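Long-range contact in conserved hypothetical protein (Sulfolobus solfataricus, PDB 2FNA), which binds ADP and magnesium and is an archaeal AAA+ ATPase that probably hydrolyses ATP, though its cellular role is not established: residues A[3-16]-A[209-222]. Numbering follows the deposited sequence. Where two conformers were deposited one is given.
With ADP (adenosine-5'-diphosphate), chain D.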
ATOM      1  N   LEU A   3     -10.099 -18.406   4.741  1.00 33.75           N
ATOM      2  CA  LEU A   3      -9.843 -17.657   3.535  1.00 34.72           C
ATOM      3  C   LEU A   3     -10.490 -16.257   3.526  1.00 32.14           C
ATOM      4  O   LEU A   3      -9.958 -15.322   2.952  1.00 34.77           O
ATOM      5  CB  LEU A   3     -10.339 -18.444   2.338  1.00 34.47           C
ATOM      6  CG  LEU A   3      -9.838 -17.984   0.977  1.00 38.37           C
ATOM      7  CD1 LEU A   3      -8.344 -18.367   0.857  1.00 43.16           C
ATOM      8  CD2 LEU A   3     -10.648 -18.626  -0.156  1.00 43.61           C
ATOM      9  N   PHE A   4     -11.638 -16.127   4.167  1.00 31.36           N
ATOM     10  CA  PHE A   4     -12.375 -14.869   4.164  1.00 32.89           C
ATOM     11  C   PHE A   4     -12.180 -13.984   5.402  1.00 34.35           C
ATOM     12  O   PHE A   4     -12.937 -13.046   5.588  1.00 32.61           O
ATOM     13  CB  PHE A   4     -13.860 -15.150   3.968  1.00 32.27           C
ATOM     14  CG  PHE A   4     -14.195 -15.838   2.672  1.00 34.53           C
ATOM     15  CD1 PHE A   4     -13.506 -15.573   1.504  1.00 35.96           C
ATOM     16  CD2 PHE A   4     -15.235 -16.744   2.625  1.00 33.54           C
ATOM     17  CE1 PHE A   4     -13.854 -16.208   0.337  1.00 33.15           C
ATOM     18  CE2 PHE A   4     -15.573 -17.356   1.468  1.00 31.55           C
ATOM     19  CZ  PHE A   4     -14.882 -17.082   0.319  1.00 34.47           C
ATOM     20  N   ASP A   5     -11.180 -14.247   6.251  1.00 33.60           N
ATOM     21  CA  ASP A   5     -10.881 -13.307   7.335  1.00 34.93           C
ATOM     22  C   ASP A   5     -10.647 -11.874   6.775  1.00 34.94           C
ATOM     23  O   ASP A   5      -9.874 -11.659   5.826  1.00 35.13           O
ATOM     24  CB  ASP A   5      -9.642 -13.738   8.142  1.00 34.14           C
ATOM     25  CG  ASP A   5      -9.871 -14.986   8.962  1.00 45.01           C
ATOM     26  OD1 ASP A   5     -11.037 -15.339   9.265  1.00 45.58           O
ATOM     27  OD2 ASP A   5      -8.863 -15.609   9.337  1.00 42.71           O
ATOM     28  N   THR A   6     -11.367 -10.921   7.336  1.00 36.36           N
ATOM     29  CA  THR A   6     -11.287  -9.536   6.937  1.00 40.96           C
ATOM     30  C   THR A   6     -10.225  -8.829   7.799  1.00 44.03           C
ATOM     31  O   THR A   6     -10.558  -8.077   8.762  1.00 49.87           O
ATOM     32  CB  THR A   6     -12.658  -8.804   7.135  1.00 34.78           C
ATOM     33  OG1 THR A   6     -13.004  -8.847   8.519  1.00 38.92           O
ATOM     34  CG2 THR A   6     -13.752  -9.456   6.267  1.00 36.07           C
ATOM     35  N   SER A   7      -8.986  -9.163   7.499  1.00 40.63           N
ATOM     36  CA  SER A   7      -7.772  -8.493   7.965  1.00 41.70           C
ATOM     37  C   SER A   7      -6.649  -9.076   7.069  1.00 40.04           C
ATOM     38  O   SER A   7      -6.855 -10.107   6.385  1.00 38.73           O
ATOM     39  CB  SER A   7      -7.509  -8.678   9.475  1.00 43.17           C
ATOM     40  OG  SER A   7      -7.336 -10.042   9.847  1.00 52.30           O
ATOM     41  N   PRO A   8      -5.498  -8.390   6.978  1.00 37.21           N
ATOM     42  CA  PRO A   8      -4.429  -8.988   6.201  1.00 33.97           C
ATOM     43  C   PRO A   8      -4.022 -10.384   6.704  1.00 33.49           C
ATOM     44  O   PRO A   8      -3.895 -10.605   7.899  1.00 30.40           O
ATOM     45  CB  PRO A   8      -3.298  -7.956   6.353  1.00 36.44           C
ATOM     46  CG  PRO A   8      -4.050  -6.656   6.486  1.00 35.23           C
ATOM     47  CD  PRO A   8      -5.103  -7.057   7.481  1.00 36.27           C
ATOM     48  N   LYS A   9      -3.826 -11.320   5.777  1.00 33.53           N
ATOM     49  CA  LYS A   9      -3.503 -12.693   6.142  1.00 34.21           C
ATOM     50  C   LYS A   9      -2.057 -12.714   6.563  1.00 35.71           C
ATOM     51  O   LYS A   9      -1.266 -11.913   6.067  1.00 35.49           O
ATOM     52  CB  LYS A   9      -3.717 -13.660   4.969  1.00 34.52           C
ATOM     53  CG  LYS A   9      -5.152 -13.672   4.394  1.00 35.05           C
ATOM     54  CD  LYS A   9      -6.230 -13.945   5.449  1.00 36.38           C
ATOM     55  CE  LYS A   9      -7.530 -14.449   4.784  1.00 34.23           C
ATOM     56  NZ  LYS A   9      -8.289 -13.415   3.945  1.00 28.78           N
ATOM     57  N   ASP A  10      -1.714 -13.608   7.487  1.00 35.10           N
ATOM     58  CA  ASP A  10      -0.323 -13.789   7.892  1.00 35.36           C
ATOM     59  C   ASP A  10       0.186 -15.223   7.676  1.00 34.72           C
ATOM     60  O   ASP A  10       1.333 -15.513   7.988  1.00 36.55           O
ATOM     61  CB  ASP A  10      -0.112 -13.317   9.334  1.00 38.84           C
ATOM     62  CG  ASP A  10      -0.954 -14.093  10.360  1.00 43.73           C
ATOM     63  OD1 ASP A  10      -1.569 -15.126  10.012  1.00 49.75           O
ATOM     64  OD2 ASP A  10      -0.991 -13.659  11.528  1.00 58.93           O
ATOM     65  N   ASN A  11      -0.666 -16.100   7.142  1.00 34.41           N
ATOM     66  CA  ASN A  11      -0.348 -17.509   6.918  1.00 33.90           C
ATOM     67  C   ASN A  11      -0.806 -17.851   5.528  1.00 34.85           C
ATOM     68  O   ASN A  11      -1.918 -17.485   5.140  1.00 36.43           O
ATOM     69  CB  ASN A  11      -1.082 -18.396   7.942  1.00 36.24           C
ATOM     70  CG  ASN A  11      -0.550 -19.816   7.982  1.00 46.06           C
ATOM     71  OD1 ASN A  11      -0.502 -20.517   6.968  1.00 47.25           O
ATOM     72  ND2 ASN A  11      -0.139 -20.253   9.169  1.00 59.10           N
ATOM     73  N   ARG A  12       0.054 -18.542   4.779  1.00 35.35           N
ATOM     74  CA  ARG A  12      -0.253 -19.000   3.423  1.00 37.32           C
ATOM     75  C   ARG A  12      -1.458 -19.961   3.358  1.00 36.07           C
ATOM     76  O   ARG A  12      -2.140 -20.053   2.332  1.00 37.94           O
ATOM     77  CB  ARG A  12       0.958 -19.728   2.872  1.00 39.17           C
ATOM     78  CG  ARG A  12       0.821 -20.190   1.451  1.00 46.52           C
ATOM     79  CD  ARG A  12       1.954 -21.114   1.112  1.00 47.25           C
ATOM     80  NE  ARG A  12       3.230 -20.395   1.118  1.00 43.81           N
ATOM     81  CZ  ARG A  12       3.917 -20.069   0.036  1.00 42.64           C
ATOM     82  NH1 ARG A  12       3.482 -20.394  -1.179  1.00 47.83           N
ATOM     83  NH2 ARG A  12       5.075 -19.437   0.173  1.00 42.63           N
ATOM     84  N   LYS A  13      -1.703 -20.690   4.437  1.00 35.51           N
ATOM     85  CA  LYS A  13      -2.827 -21.626   4.489  1.00 35.31           C
ATOM     86  C   LYS A  13      -4.167 -20.893   4.402  1.00 38.18           C
ATOM     87  O   LYS A  13      -5.172 -21.491   4.041  1.00 39.54           O
ATOM     88  CB  LYS A  13      -2.742 -22.492   5.729  1.00 36.21           C
ATOM     89  CG  LYS A  13      -1.490 -23.420   5.701  1.00 34.81           C
ATOM     90  CD  LYS A  13      -1.542 -24.480   6.772  1.00 43.69           C
ATOM     91  CE  LYS A  13      -0.329 -25.373   6.725  1.00 48.68           C
ATOM     92  NZ  LYS A  13      -0.275 -26.130   5.450  1.00 51.39           N
ATOM     93  N   ASP A  14      -4.154 -19.595   4.697  1.00 37.46           N
ATOM     94  CA  ASP A  14      -5.344 -18.749   4.641  1.00 36.30           C
ATOM     95  C   ASP A  14      -5.399 -17.873   3.378  1.00 35.21           C
ATOM     96  O   ASP A  14      -6.241 -16.998   3.281  1.00 31.41           O
ATOM     97  CB  ASP A  14      -5.367 -17.822   5.856  1.00 38.40           C
ATOM     98  CG  ASP A  14      -5.363 -18.570   7.197  1.00 38.86           C
ATOM     99  OD1 ASP A  14      -5.895 -19.697   7.286  1.00 46.33           O
ATOM    100  OD2 ASP A  14      -4.846 -18.006   8.188  1.00 40.98           O
ATOM    101  N   PHE A  15      -4.529 -18.119   2.400  1.00 36.65           N
ATOM    102  CA  PHE A  15      -4.318 -17.179   1.343  1.00 33.53           C
ATOM    103  C   PHE A  15      -4.385 -17.871  -0.003  1.00 32.16           C
ATOM    104  O   PHE A  15      -3.692 -18.838  -0.232  1.00 34.36           O
ATOM    105  CB  PHE A  15      -2.951 -16.519   1.586  1.00 36.97           C
ATOM    106  CG  PHE A  15      -2.713 -15.278   0.809  1.00 35.10           C
ATOM    107  CD1 PHE A  15      -3.270 -14.065   1.227  1.00 36.36           C
ATOM    108  CD2 PHE A  15      -1.893 -15.290  -0.320  1.00 37.69           C
ATOM    109  CE1 PHE A  15      -3.034 -12.915   0.525  1.00 35.13           C
ATOM    110  CE2 PHE A  15      -1.666 -14.144  -1.023  1.00 36.09           C
ATOM    111  CZ  PHE A  15      -2.238 -12.928  -0.588  1.00 30.67           C
ATOM    112  N   PHE A  16      -5.230 -17.368  -0.898  1.00 33.09           N
ATOM    113  CA  PHE A  16      -5.387 -17.940  -2.259  1.00 34.67           C
ATOM    114  C   PHE A  16      -4.242 -17.589  -3.221  1.00 35.04           C
ATOM    115  O   PHE A  16      -4.042 -16.418  -3.540  1.00 31.32           O
ATOM    116  CB  PHE A  16      -6.678 -17.425  -2.867  1.00 34.38           C
ATOM    117  CG  PHE A  16      -6.920 -17.885  -4.261  1.00 34.72           C
ATOM    118  CD1 PHE A  16      -7.086 -19.235  -4.538  1.00 43.11           C
ATOM    119  CD2 PHE A  16      -7.049 -16.974  -5.303  1.00 41.71           C
ATOM    120  CE1 PHE A  16      -7.337 -19.656  -5.823  1.00 44.93           C
ATOM    121  CE2 PHE A  16      -7.315 -17.397  -6.592  1.00 36.89           C
ATOM    122  CZ  PHE A  16      -7.459 -18.725  -6.854  1.00 41.36           C
ATOM    123  N   PHE A 209      -7.948  -9.855  -9.154  1.00 32.59           N
ATOM    124  CA  PHE A 209      -8.313 -11.121  -9.779  1.00 32.77           C
ATOM    125  C   PHE A 209      -9.008 -10.931 -11.127  1.00 33.12           C
ATOM    126  O   PHE A 209      -9.868 -10.047 -11.292  1.00 33.42           O
ATOM    127  CB  PHE A 209      -9.217 -11.935  -8.856  1.00 34.61           C
ATOM    128  CG  PHE A 209      -8.570 -12.356  -7.545  1.00 30.46           C
ATOM    129  CD1 PHE A 209      -7.257 -12.747  -7.482  1.00 34.22           C
ATOM    130  CD2 PHE A 209      -9.323 -12.431  -6.390  1.00 33.83           C
ATOM    131  CE1 PHE A 209      -6.686 -13.142  -6.264  1.00 32.22           C
ATOM    132  CE2 PHE A 209      -8.764 -12.853  -5.176  1.00 38.66           C
ATOM    133  CZ  PHE A 209      -7.450 -13.226  -5.126  1.00 33.96           C
ATOM    134  N   SER A 210      -8.623 -11.766 -12.104  1.00 33.52           N
ATOM    135  CA  SER A 210      -9.417 -11.951 -13.295  1.00 35.65           C
ATOM    136  C   SER A 210     -10.731 -12.652 -12.911  1.00 36.29           C
ATOM    137  O   SER A 210     -10.933 -13.061 -11.752  1.00 35.39           O
ATOM    138  CB  SER A 210      -8.657 -12.834 -14.272  1.00 37.42           C
ATOM    139  OG  SER A 210      -8.647 -14.158 -13.759  1.00 36.24           O
ATOM    140  N   ARG A 211     -11.619 -12.814 -13.889  1.00 37.60           N
ATOM    141  CA  ARG A 211     -12.912 -13.464 -13.671  1.00 37.77           C
ATOM    142  C   ARG A 211     -12.726 -14.851 -13.118  1.00 37.24           C
ATOM    143  O   ARG A 211     -13.412 -15.265 -12.175  1.00 38.45           O
ATOM    144  CB  ARG A 211     -13.699 -13.550 -14.973  1.00 39.01           C
ATOM    145  CG  ARG A 211     -15.056 -14.138 -14.819  1.00 38.64           C
ATOM    146  CD  ARG A 211     -15.762 -14.228 -16.169  1.00 55.53           C
ATOM    147  NE  ARG A 211     -16.626 -15.412 -16.283  1.00 59.43           N
ATOM    148  CZ  ARG A 211     -16.185 -16.671 -16.399  1.00 63.55           C
ATOM    149  NH1 ARG A 211     -14.889 -16.952 -16.425  1.00 64.35           N
ATOM    150  NH2 ARG A 211     -17.054 -17.669 -16.493  1.00 68.99           N
ATOM    151  N   GLU A 212     -11.786 -15.557 -13.725  1.00 37.51           N
ATOM    152  CA  GLU A 212     -11.525 -16.954 -13.435  1.00 37.99           C
ATOM    153  C   GLU A 212     -10.837 -17.123 -12.087  1.00 35.58           C
ATOM    154  O   GLU A 212     -11.145 -18.053 -11.364  1.00 37.81           O
ATOM    155  CB  GLU A 212     -10.719 -17.601 -14.595  1.00 38.00           C
ATOM    156  CG  GLU A 212     -11.466 -17.622 -15.979  1.00 40.61           C
ATOM    157  CD  GLU A 212     -11.498 -16.258 -16.758  1.00 52.17           C
ATOM    158  OE1 GLU A 212     -10.704 -15.323 -16.466  1.00 45.26           O
ATOM    159  OE2 GLU A 212     -12.340 -16.125 -17.680  1.00 52.77           O
ATOM    160  N   GLU A 213      -9.945 -16.208 -11.730  1.00 35.05           N
ATOM    161  CA  GLU A 213      -9.317 -16.205 -10.395  1.00 35.03           C
ATOM    162  C   GLU A 213     -10.291 -15.852  -9.279  1.00 34.58           C
ATOM    163  O   GLU A 213     -10.286 -16.463  -8.218  1.00 33.78           O
ATOM    164  CB  GLU A 213      -8.167 -15.194 -10.341  1.00 36.34           C
ATOM    165  CG  GLU A 213      -6.895 -15.712 -10.995  1.00 43.24           C
ATOM    166  CD  GLU A 213      -5.829 -14.646 -11.145  1.00 44.65           C
ATOM    167  OE1 GLU A 213      -6.169 -13.452 -11.220  1.00 43.95           O
ATOM    168  OE2 GLU A 213      -4.643 -15.026 -11.223  1.00 53.60           O
ATOM    169  N   ALA A 214     -11.129 -14.858  -9.534  1.00 34.44           N
ATOM    170  CA  ALA A 214     -12.096 -14.409  -8.570  1.00 34.41           C
ATOM    171  C   ALA A 214     -13.047 -15.540  -8.218  1.00 36.38           C
ATOM    172  O   ALA A 214     -13.315 -15.807  -7.040  1.00 36.70           O
ATOM    173  CB  ALA A 214     -12.852 -13.208  -9.117  1.00 36.18           C
ATOM    174  N   ILE A 215     -13.535 -16.211  -9.250  1.00 39.16           N
ATOM    175  CA  ILE A 215     -14.436 -17.353  -9.124  1.00 38.70           C
ATOM    176  C   ILE A 215     -13.746 -18.485  -8.362  1.00 37.99           C
ATOM    177  O   ILE A 215     -14.330 -19.074  -7.461  1.00 37.92           O
ATOM    178  CB  ILE A 215     -14.929 -17.816 -10.541  1.00 40.98           C
ATOM    179  CG1 ILE A 215     -15.925 -16.774 -11.069  1.00 41.17           C
ATOM    180  CG2 ILE A 215     -15.554 -19.219 -10.497  1.00 36.84           C
ATOM    181  CD1 ILE A 215     -16.274 -16.930 -12.490  1.00 51.00           C
ATOM    182  N   GLU A 216     -12.506 -18.797  -8.733  1.00 39.13           N
ATOM    183  CA  GLU A 216     -11.761 -19.831  -8.038  1.00 35.95           C
ATOM    184  C   GLU A 216     -11.489 -19.475  -6.568  1.00 32.50           C
ATOM    185  O   GLU A 216     -11.454 -20.356  -5.730  1.00 35.41           O
ATOM    186  CB  GLU A 216     -10.468 -20.145  -8.791  1.00 41.03           C
ATOM    187  CG  GLU A 216      -9.677 -21.331  -8.233  1.00 46.64           C
ATOM    188  CD  GLU A 216     -10.519 -22.610  -8.029  1.00 60.52           C
ATOM    189  OE1 GLU A 216     -11.419 -22.916  -8.858  1.00 53.72           O
ATOM    190  OE2 GLU A 216     -10.260 -23.307  -7.023  1.00 55.43           O
ATOM    191  N   PHE A 217     -11.304 -18.191  -6.259  1.00 33.18           N
ATOM    192  CA  PHE A 217     -11.077 -17.718  -4.877  1.00 32.52           C
ATOM    193  C   PHE A 217     -12.301 -17.988  -4.002  1.00 32.14           C
ATOM    194  O   PHE A 217     -12.209 -18.519  -2.888  1.00 29.71           O
ATOM    195  CB  PHE A 217     -10.760 -16.207  -4.914  1.00 34.41           C
ATOM    196  CG  PHE A 217     -10.730 -15.542  -3.572  1.00 35.28           C
ATOM    197  CD1 PHE A 217      -9.718 -15.835  -2.678  1.00 38.81           C
ATOM    198  CD2 PHE A 217     -11.700 -14.615  -3.205  1.00 37.37           C
ATOM    199  CE1 PHE A 217      -9.657 -15.242  -1.446  1.00 34.22           C
ATOM    200  CE2 PHE A 217     -11.649 -14.007  -1.977  1.00 39.33           C
ATOM    201  CZ  PHE A 217     -10.621 -14.323  -1.068  1.00 32.82           C
ATOM    202  N   LEU A 218     -13.458 -17.613  -4.518  1.00 32.72           N
ATOM    203  CA  LEU A 218     -14.721 -17.798  -3.801  1.00 34.69           C
ATOM    204  C   LEU A 218     -15.031 -19.273  -3.637  1.00 34.73           C
ATOM    205  O   LEU A 218     -15.388 -19.707  -2.546  1.00 36.84           O
ATOM    206  CB  LEU A 218     -15.849 -17.171  -4.589  1.00 33.71           C
ATOM    207  CG  LEU A 218     -15.804 -15.655  -4.605  1.00 36.95           C
ATOM    208  CD1 LEU A 218     -16.927 -15.205  -5.434  1.00 31.36           C
ATOM    209  CD2 LEU A 218     -15.921 -15.097  -3.183  1.00 36.58           C
ATOM    210  N   ARG A 219     -14.905 -20.007  -4.750  1.00 35.60           N
ATOM    211  CA  ARG A 219     -15.092 -21.465  -4.770  0.50 37.03           C
ATOM    212  C   ARG A 219     -14.265 -22.109  -3.677  1.00 36.46           C
ATOM    213  O   ARG A 219     -14.750 -22.920  -2.911  1.00 37.75           O
ATOM    214  CB  ARG A 219     -14.670 -22.074  -6.122  0.50 36.83           C
ATOM    215  CG  ARG A 219     -15.208 -23.481  -6.333  0.50 38.67           C
ATOM    216  CD  ARG A 219     -14.397 -24.352  -7.334  0.50 37.36           C
ATOM    217  NE  ARG A 219     -13.019 -24.782  -7.004  0.50 41.60           N
ATOM    218  CZ  ARG A 219     -12.483 -24.992  -5.796  0.50 44.79           C
ATOM    219  NH1 ARG A 219     -13.155 -24.808  -4.677  0.50 55.24           N
ATOM    220  NH2 ARG A 219     -11.220 -25.392  -5.699  0.50 40.34           N
ATOM    221  N   ARG A 220     -13.000 -21.734  -3.594  1.00 38.48           N
ATOM    222  CA  ARG A 220     -12.138 -22.286  -2.567  1.00 38.00           C
ATOM    223  C   ARG A 220     -12.598 -21.951  -1.141  1.00 36.13           C
ATOM    224  O   ARG A 220     -12.534 -22.795  -0.263  1.00 37.87           O
ATOM    225  CB  ARG A 220     -10.697 -21.855  -2.781  1.00 40.52           C
ATOM    226  CG  ARG A 220      -9.853 -22.189  -1.590  1.00 50.34           C
ATOM    227  CD  ARG A 220      -8.390 -22.260  -1.874  1.00 60.05           C
ATOM    228  NE  ARG A 220      -7.702 -22.107  -0.596  1.00 65.04           N
ATOM    229  CZ  ARG A 220      -6.390 -21.999  -0.451  1.00 67.26           C
ATOM    230  NH1 ARG A 220      -5.596 -22.046  -1.520  1.00 64.26           N
ATOM    231  NH2 ARG A 220      -5.879 -21.843   0.775  1.00 63.99           N
ATOM    232  N   GLY A 221     -13.085 -20.739  -0.899  1.00 34.75           N
ATOM    233  CA  GLY A 221     -13.470 -20.357   0.460  1.00 33.05           C
ATOM    234  C   GLY A 221     -14.772 -20.991   0.896  1.00 34.11           C
ATOM    235  O   GLY A 221     -14.977 -21.298   2.085  1.00 32.34           O
ATOM    236  N   PHE A 222     -15.674 -21.186  -0.061  1.00 36.68           N
ATOM    237  CA  PHE A 222     -16.946 -21.894   0.223  1.00 34.32           C
ATOM    238  C   PHE A 222     -16.787 -23.399   0.422  1.00 35.98           C
ATOM    239  O   PHE A 222     -17.397 -24.001   1.346  1.00 35.27           O
ATOM    240  CB  PHE A 222     -17.971 -21.570  -0.874  1.00 34.56           C
ATOM    241  CG  PHE A 222     -18.406 -20.122  -0.878  1.00 31.31           C
ATOM    242  CD1 PHE A 222     -18.604 -19.433   0.315  1.00 36.53           C
ATOM    243  CD2 PHE A 222     -18.604 -19.436  -2.069  1.00 27.98           C
ATOM    244  CE1 PHE A 222     -19.013 -18.102   0.319  1.00 33.13           C
ATOM    245  CE2 PHE A 222     -19.017 -18.116  -2.075  1.00 36.84           C
ATOM    246  CZ  PHE A 222     -19.208 -17.437  -0.883  1.00 26.09           C
TER
HETATM  247  PB  ADP D 500      -3.306  -4.292   0.558  1.00 22.86           P
HETATM  248  O1B ADP D 500      -2.829  -4.543  -0.836  1.00 24.48           O
HETATM  249  O2B ADP D 500      -4.328  -3.160   0.612  1.00 24.69           O
HETATM  250  O3B ADP D 500      -2.266  -4.233   1.626  1.00 18.45           O
HETATM  251  PA  ADP D 500      -4.346  -6.520   2.195  1.00 27.77           P
HETATM  252  O1A ADP D 500      -3.216  -7.472   2.423  1.00 26.22           O
HETATM  253  O2A ADP D 500      -4.563  -5.631   3.346  1.00 26.59           O
HETATM  254  O3A ADP D 500      -4.255  -5.630   0.836  1.00 25.84           O
HETATM  255  O5' ADP D 500      -5.594  -7.405   1.768  1.00 22.29           O
HETATM  256  C5' ADP D 500      -6.921  -6.864   1.649  1.00 23.14           C
HETATM  257  C4' ADP D 500      -7.944  -7.892   2.128  1.00 24.82           C
HETATM  258  O4' ADP D 500      -8.110  -8.939   1.191  1.00 27.83           O
HETATM  259  C3' ADP D 500      -7.588  -8.578   3.410  1.00 24.37           C
HETATM  260  O3' ADP D 500      -8.827  -8.961   4.044  1.00 25.55           O
HETATM  261  C2' ADP D 500      -6.881  -9.842   2.972  1.00 28.70           C
HETATM  262  O2' ADP D 500      -6.989 -10.891   3.923  1.00 29.93           O
HETATM  263  C1' ADP D 500      -7.662 -10.169   1.731  1.00 26.56           C
HETATM  264  N9  ADP D 500      -6.910 -10.820   0.663  1.00 27.46           N
HETATM  265  C8  ADP D 500      -6.276 -10.193  -0.351  1.00 29.01           C
HETATM  266  N7  ADP D 500      -5.750 -11.085  -1.190  1.00 28.99           N
HETATM  267  C5  ADP D 500      -6.030 -12.315  -0.698  1.00 33.19           C
HETATM  268  C6  ADP D 500      -5.778 -13.719  -1.089  1.00 33.01           C
HETATM  269  N6  ADP D 500      -5.066 -14.000  -2.200  1.00 27.44           N
HETATM  270  N1  ADP D 500      -6.282 -14.717  -0.308  1.00 24.07           N
HETATM  271  C2  ADP D 500      -7.006 -14.462   0.798  1.00 35.09           C
HETATM  272  N3  ADP D 500      -7.281 -13.212   1.210  1.00 31.47           N
HETATM  273  C4  ADP D 500      -6.830 -12.136   0.508  1.00 30.36           C
HETATM  274  O   HOH W   1      -2.949 -21.702   0.177  1.00 46.57           O
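The ring of F16, from the N-terminal loop, packs flat against helix 211-225 over F217 CA, 4.0 Å from the centroid and 4° off the normal, a CH-pi contact. This is the adenine end of the nucleotide site in a AAA+ ATPase, where the N-terminal loop meets the helix. With CG anti to the backbone N (chi1 178°), the F16 ring lies across F217 and turns its edge to the face of F209 in an offset edge-to-face pair, planes at 82°. Farther along the helix, toward F222, F4 turns its edge to the faces of F217 (offset) and F222, while L3 CG packs 3.7 Å from F217 CE1.

The loop and the helix also hold the base. F16 N donates to ADP N1 and F16 O accepts from N6, each at 2.9 Å; the F15 ring lies over the C6 and N6 end of the adenine, CE1 3.3 Å from ADP C6, and F217 CE1 meets C2. K9, bent at chi2 and chi4, brings NZ to ADP O2', to ADP N3 and to the backbone oxygens of L3 and D5, tying loop to nucleotide. A methionine here would probably leave N3 and the L3 and D5 carbonyls without their shared donor, and the loop less firmly fixed round the ribose.

Further out, E224 accepts from L3 N, and S210 and E213 form a capping box at the helix start. Beside the R220 guanidinium, a water donates to R12 O at 2.8 Å and accepts from R220 NH2 at 3.0 Å.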